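PDB 6IJ1: prenylcyclase from Actinoplanes teichomyceticus, which probably cyclises or transfers prenyl chains, as expected of a prenylcyclase of the terpene cyclase and prenyltransferase kind. Local coordinates for residues 272-275 against 276-280. Numbering follows the deposited sequence.
Sequences AGWL and TRHQR
The imidazole of H278 lies over one face of the W274 indole, one helical turn earlier, in an offset stack with the five-membered ring: centroids 3.8 Å apart, planes inclined by 15°. H278 CE1 comes within 3.1 Å of W274 NE1, while H278 CB sits over the six-membered ring in a CH-pi contact. A hydrogen bond from H278 ND1 to W274 O (3.0 Å), with the acceptor almost in the imidazole plane, helps to set the turn of the ring. W274 CG, anti to the backbone N (chi1 -171°), carries the indole to where H278 can cover it. With an alanine at W274 the imidazole would probably lose its stacking partner and a gap would open beside P246 and A235. A272 O accepts both T276 N and T276 OG1, each at 2.9 Å, from opposite faces of its plane. Buried A272 and L275 pack on helix 327-341. R277 and H278 form the solvent side, where the R277 chain, bent at chi3, brings a guanidinium face against W274 CA and NH2 bonds to D233 O. These are i to i+4 side-chain contacts of the last turns of an amphipathic alpha-helix, with A272, W274 and L275 buried and R277 and H278 exposed.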
loop_
_atom_site.group_PDB
_atom_site.type_symbol
_atom_site.label_atom_id
_atom_site.label_comp_id
_atom_site.label_asym_id
_atom_site.label_seq_id
_atom_site.Cartn_x
_atom_site.Cartn_y
_atom_site.Cartn_z
ATOM N N ALA A 272 -12.051 3.090 14.962
ATOM C CA ALA A 272 -11.135 2.293 15.808
ATOM C C ALA A 272 -11.945 1.268 16.610
ATOM O O ALA A 272 -11.471 0.154 16.773
ATOM C CB ALA A 272 -10.323 3.189 16.708
ATOM N N GLY A 273 -13.113 1.672 17.109
ATOM C CA GLY A 273 -13.976 0.754 17.871
ATOM C C GLY A 273 -14.474 -0.375 16.990
ATOM O O GLY A 273 -14.483 -1.513 17.445
ATOM N N TRP A 274 -14.912 -0.051 15.775
ATOM C CA TRP A 274 -15.344 -1.109 14.852
ATOM C C TRP A 274 -14.202 -2.094 14.594
ATOM O O TRP A 274 -14.374 -3.326 14.681
ATOM C CB TRP A 274 -15.887 -0.528 13.535
ATOM C CG TRP A 274 -16.534 -1.577 12.638
ATOM C CD1 TRP A 274 -17.857 -1.892 12.597
ATOM C CD2 TRP A 274 -15.861 -2.473 11.728
ATOM N NE1 TRP A 274 -18.063 -2.918 11.669
ATOM C CE2 TRP A 274 -16.840 -3.285 11.157
ATOM C CE3 TRP A 274 -14.516 -2.658 11.358
ATOM C CZ2 TRP A 274 -16.529 -4.275 10.213
ATOM C CZ3 TRP A 274 -14.215 -3.626 10.382
ATOM C CH2 TRP A 274 -15.208 -4.434 9.858
ATOM N N LEU A 275 -12.994 -1.585 14.287
ATOM C CA LEU A 275 -11.856 -2.483 14.096
ATOM C C LEU A 275 -11.581 -3.322 15.328
ATOM O O LEU A 275 -11.325 -4.529 15.200
ATOM C CB LEU A 275 -10.583 -1.676 13.687
ATOM C CG LEU A 275 -10.735 -1.058 12.315
ATOM C CD1 LEU A 275 -9.688 0.086 12.109
ATOM C CD2 LEU A 275 -10.627 -2.091 11.212
ATOM N N THR A 276 -11.629 -2.708 16.536
ATOM C CA THR A 276 -11.387 -3.504 17.730
ATOM C C THR A 276 -12.432 -4.604 17.921
ATOM O O THR A 276 -12.076 -5.765 18.233
ATOM C CB THR A 276 -11.342 -2.543 18.923
ATOM O OG1 THR A 276 -10.221 -1.642 18.703
ATOM C CG2 THR A 276 -11.038 -3.306 20.134
ATOM N N ARG A 277 -13.698 -4.300 17.644
ATOM C CA ARG A 277 -14.774 -5.257 17.856
ATOM C C ARG A 277 -14.701 -6.374 16.829
ATOM O O ARG A 277 -15.206 -7.481 17.088
ATOM C CB ARG A 277 -16.143 -4.594 17.738
ATOM C CG ARG A 277 -16.488 -3.712 18.912
ATOM C CD ARG A 277 -17.989 -3.282 18.862
ATOM N NE ARG A 277 -18.470 -2.755 17.587
ATOM C CZ ARG A 277 -18.315 -1.474 17.208
ATOM N NH1 ARG A 277 -17.744 -0.612 18.009
ATOM N NH2 ARG A 277 -18.813 -1.074 16.051
ATOM N N HIS A 278 -14.101 -6.125 15.661
ATOM C CA HIS A 278 -14.163 -7.118 14.583
ATOM C C HIS A 278 -12.849 -7.884 14.394
ATOM O O HIS A 278 -12.727 -8.700 13.466
ATOM C CB HIS A 278 -14.614 -6.441 13.259
ATOM C CG HIS A 278 -16.084 -6.188 13.249
ATOM N ND1 HIS A 278 -16.696 -5.121 13.873
ATOM C CD2 HIS A 278 -17.085 -6.963 12.765
ATOM C CE1 HIS A 278 -18.010 -5.242 13.743
ATOM N NE2 HIS A 278 -18.265 -6.338 13.054
ATOM N N GLN A 279 -11.880 -7.688 15.262
ATOM C CA GLN A 279 -10.680 -8.488 15.197
ATOM C C GLN A 279 -11.027 -9.964 15.446
ATOM O O GLN A 279 -11.859 -10.300 16.298
ATOM C CB GLN A 279 -9.707 -7.998 16.275
ATOM C CG GLN A 279 -8.335 -8.641 16.198
ATOM C CD GLN A 279 -7.369 -8.058 17.201
ATOM O OE1 GLN A 279 -7.782 -7.546 18.207
ATOM N NE2 GLN A 279 -6.099 -8.114 16.899
ATOM N N ARG A 280 -10.429 -10.838 14.654
ATOM C CA ARG A 280 -10.639 -12.297 14.774
ATOM C C ARG A 280 -9.944 -12.837 16.025
ATOM O O ARG A 280 -8.997 -12.244 16.526
ATOM C CB ARG A 280 -10.062 -12.980 13.539
ATOM C CG ARG A 280 -10.818 -12.648 12.232
ATOM C CD ARG A 280 -9.996 -13.153 10.934
ATOM N NE ARG A 280 -9.447 -14.503 11.171
ATOM C CZ ARG A 280 -10.144 -15.612 10.911
ATOM N NH1 ARG A 280 -11.385 -15.553 10.414
ATOM N NH2 ARG A 280 -9.606 -16.793 11.213
#